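Local coordinates for protein transcriptional regulator, MarR family (Listeria monocytogenes str. 4b, PDB 2QWW) that probably binds DNA through a winged helix-turn-helix domain and regulates transcription as a MarR-family repressor, at residues I47-S52 / A59-R64. Residues are numbered along the deposited sequence; the frame is centred on the assembly and turned at random.
Sequences INVIYS and ADLTKR
Val49 holds CG1 anti to its backbone N (chi1 168°) and Leu61 does the same with CG, which brings Val49 CG1 to 3.5 Å from Leu61 CD1, a close methyl-methyl contact. The two branches of Leu61 divide the work: CD1 meets Val49, while CD2 lies 3.9 Å from Ile50 CD1, the leucine and isoleucine side chains lying nearly perpendicular. Arg64 runs past Val49 in the opposite direction, its extended first part carrying the aliphatic CD to 3.8 Å from Val49 CG1. The bend that follows at chi3 (-78°) sets NH1 3.5 Å from the same methyl, an oblique approach. Ser52 OG lies in the guanidinium plane at its edge, but at 3.8 Å from Arg64 NH1 the pair is only a polar contact; NH1 instead bonds to Thr53 OG1, just beyond the helix end. Val49 CG1 thus touches both Leu61 and Arg64; the Leu61 side is buried and apolar, the Arg64 side exposed. The segment axes approach to 10.7 Å at 124°, and just 227 Å² is buried, consistent with a modest contact made by side chains. Within the winged helix-turn-helix fold, helix 41-52 packs here against helix 58-65, which strand 56-57 precedes; Ile50 also touches Leu101 and Leu103 of strand 100-103, and Thr62 rests on Ala72 of helix 69-81.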
ATOM      1  N   ILE A  47     -13.718  -6.449  -2.253  1.00 36.82           N
ATOM      2  CA  ILE A  47     -14.459  -6.385  -3.514  1.00 36.35           C
ATOM      3  C   ILE A  47     -13.532  -6.682  -4.677  1.00 36.92           C
ATOM      4  O   ILE A  47     -13.877  -7.449  -5.558  1.00 35.45           O
ATOM      5  CB  ILE A  47     -15.087  -4.993  -3.744  1.00 36.77           C
ATOM      6  CG1 ILE A  47     -16.195  -4.711  -2.732  1.00 39.84           C
ATOM      7  CG2 ILE A  47     -15.673  -4.879  -5.153  1.00 36.95           C
ATOM      8  CD1 ILE A  47     -17.502  -5.395  -2.999  1.00 43.50           C
ATOM      9  N   ASN A  48     -12.344  -6.088  -4.640  1.00 39.31           N
ATOM     10  CA  ASN A  48     -11.349  -6.244  -5.688  1.00 41.08           C
ATOM     11  C   ASN A  48     -10.762  -7.659  -5.791  1.00 40.84           C
ATOM     12  O   ASN A  48     -10.549  -8.158  -6.899  1.00 42.09           O
ATOM     13  CB  ASN A  48     -10.267  -5.172  -5.530  1.00 40.58           C
ATOM     14  CG  ASN A  48     -10.807  -3.751  -5.803  1.00 43.33           C
ATOM     15  OD1 ASN A  48     -11.679  -3.562  -6.657  1.00 46.16           O
ATOM     16  ND2 ASN A  48     -10.278  -2.753  -5.081  1.00 42.79           N
ATOM     17  N   VAL A  49     -10.533  -8.298  -4.653  1.00 39.52           N
ATOM     18  CA  VAL A  49     -10.094  -9.684  -4.628  1.00 39.02           C
ATOM     19  C   VAL A  49     -11.183 -10.562  -5.229  1.00 38.71           C
ATOM     20  O   VAL A  49     -10.908 -11.408  -6.063  1.00 38.98           O
ATOM     21  CB  VAL A  49      -9.821 -10.171  -3.207  1.00 38.48           C
ATOM     22  CG1 VAL A  49      -9.640 -11.681  -3.170  1.00 40.84           C
ATOM     23  CG2 VAL A  49      -8.586  -9.460  -2.596  1.00 40.30           C
ATOM     24  N   ILE A  50     -12.428 -10.341  -4.828  1.00 38.90           N
ATOM     25  CA  ILE A  50     -13.543 -11.165  -5.321  1.00 38.38           C
ATOM     26  C   ILE A  50     -13.757 -10.978  -6.826  1.00 39.87           C
ATOM     27  O   ILE A  50     -14.217 -11.894  -7.531  1.00 41.29           O
ATOM     28  CB  ILE A  50     -14.853 -10.890  -4.519  1.00 37.46           C
ATOM     29  CG1 ILE A  50     -14.676 -11.256  -3.048  1.00 37.80           C
ATOM     30  CG2 ILE A  50     -16.005 -11.697  -5.056  1.00 37.01           C
ATOM     31  CD1 ILE A  50     -15.858 -10.861  -2.158  1.00 38.18           C
ATOM     32  N   TYR A  51     -13.444  -9.792  -7.325  1.00 41.19           N
ATOM     33  CA  TYR A  51     -13.603  -9.499  -8.738  1.00 43.43           C
ATOM     34  C   TYR A  51     -12.628 -10.321  -9.581  1.00 43.28           C
ATOM     35  O   TYR A  51     -13.001 -10.848 -10.622  1.00 42.17           O
ATOM     36  CB  TYR A  51     -13.369  -8.008  -8.999  1.00 45.63           C
ATOM     37  CG  TYR A  51     -13.646  -7.569 -10.425  1.00 48.17           C
ATOM     38  CD1 TYR A  51     -14.882  -7.809 -11.023  1.00 50.44           C
ATOM     39  CD2 TYR A  51     -12.691  -6.878 -11.158  1.00 53.69           C
ATOM     40  CE1 TYR A  51     -15.147  -7.396 -12.319  1.00 51.84           C
ATOM     41  CE2 TYR A  51     -12.942  -6.461 -12.454  1.00 53.52           C
ATOM     42  CZ  TYR A  51     -14.179  -6.721 -13.030  1.00 54.25           C
ATOM     43  OH  TYR A  51     -14.438  -6.300 -14.315  1.00 53.30           O
ATOM     44  N   SER A  52     -11.389 -10.436  -9.120  1.00 43.30           N
ATOM     45  CA  SER A  52     -10.370 -11.165  -9.869  1.00 45.50           C
ATOM     46  C   SER A  52     -10.436 -12.679  -9.674  1.00 45.33           C
ATOM     47  O   SER A  52      -9.865 -13.435 -10.465  1.00 45.07           O
ATOM     48  CB  SER A  52      -8.980 -10.674  -9.478  1.00 46.26           C
ATOM     49  OG  SER A  52      -8.681 -10.983  -8.125  1.00 51.08           O
ATOM     50  N   ALA A  59     -12.536 -18.536   3.445  1.00 44.36           N
ATOM     51  CA  ALA A  59     -11.293 -19.009   4.062  1.00 44.20           C
ATOM     52  C   ALA A  59     -10.062 -18.445   3.375  1.00 44.77           C
ATOM     53  O   ALA A  59      -9.121 -18.029   4.038  1.00 45.22           O
ATOM     54  CB  ALA A  59     -11.226 -20.524   4.015  1.00 45.25           C
ATOM     55  N   ASP A  60     -10.068 -18.439   2.047  1.00 43.66           N
ATOM     56  CA  ASP A  60      -8.937 -17.929   1.266  1.00 43.60           C
ATOM     57  C   ASP A  60      -8.965 -16.422   1.108  1.00 43.63           C
ATOM     58  O   ASP A  60      -7.926 -15.789   0.908  1.00 44.69           O
ATOM     59  CB  ASP A  60      -8.906 -18.592  -0.102  1.00 44.57           C
ATOM     60  CG  ASP A  60      -8.642 -20.082  -0.004  1.00 48.43           C
ATOM     61  OD1 ASP A  60      -7.827 -20.468   0.851  1.00 50.28           O
ATOM     62  OD2 ASP A  60      -9.243 -20.859  -0.767  1.00 48.42           O
ATOM     63  N   LEU A  61     -10.155 -15.846   1.209  1.00 43.87           N
ATOM     64  CA  LEU A  61     -10.327 -14.405   1.103  1.00 42.39           C
ATOM     65  C   LEU A  61      -9.631 -13.739   2.288  1.00 43.11           C
ATOM     66  O   LEU A  61      -8.859 -12.797   2.110  1.00 42.63           O
ATOM     67  CB  LEU A  61     -11.822 -14.079   1.018  1.00 42.43           C
ATOM     68  CG  LEU A  61     -12.283 -12.628   0.851  1.00 40.42           C
ATOM     69  CD1 LEU A  61     -11.564 -11.917  -0.277  1.00 35.69           C
ATOM     70  CD2 LEU A  61     -13.777 -12.629   0.619  1.00 40.77           C
ATOM     71  N   THR A  62      -9.847 -14.278   3.486  1.00 45.27           N
ATOM     72  CA  THR A  62      -9.230 -13.742   4.698  1.00 46.58           C
ATOM     73  C   THR A  62      -7.718 -13.783   4.601  1.00 47.85           C
ATOM     74  O   THR A  62      -7.048 -12.804   4.915  1.00 49.01           O
ATOM     75  CB  THR A  62      -9.527 -14.574   5.961  1.00 46.69           C
ATOM     76  OG1 THR A  62      -8.746 -15.776   5.922  1.00 49.77           O
ATOM     77  CG2 THR A  62     -11.001 -14.907   6.121  1.00 45.05           C
ATOM     78  N   LYS A  63      -7.192 -14.941   4.190  1.00 49.07           N
ATOM     79  CA  LYS A  63      -5.745 -15.168   4.074  1.00 48.68           C
ATOM     80  C   LYS A  63      -5.105 -14.238   3.064  1.00 48.23           C
ATOM     81  O   LYS A  63      -3.970 -13.809   3.250  1.00 48.47           O
ATOM     82  CB  LYS A  63      -5.433 -16.633   3.709  1.00 48.12           C
ATOM     83  N   ARG A  64      -5.826 -13.915   2.000  1.00 47.13           N
ATOM     84  CA  ARG A  64      -5.285 -12.999   1.000  1.00 47.92           C
ATOM     85  C   ARG A  64      -5.317 -11.545   1.496  1.00 49.12           C
ATOM     86  O   ARG A  64      -4.416 -10.758   1.192  1.00 49.88           O
ATOM     87  CB  ARG A  64      -6.027 -13.117  -0.327  1.00 47.57           C
ATOM     88  CG  ARG A  64      -5.226 -12.504  -1.451  1.00 49.72           C
ATOM     89  CD  ARG A  64      -5.923 -12.513  -2.767  1.00 51.85           C
ATOM     90  NE  ARG A  64      -5.940 -13.784  -3.486  1.00 48.74           N
ATOM     91  CZ  ARG A  64      -6.515 -13.929  -4.679  1.00 49.32           C
ATOM     92  NH1 ARG A  64      -7.106 -12.902  -5.270  1.00 51.70           N
ATOM     93  NH2 ARG A  64      -6.509 -15.090  -5.300  1.00 53.85           N
TER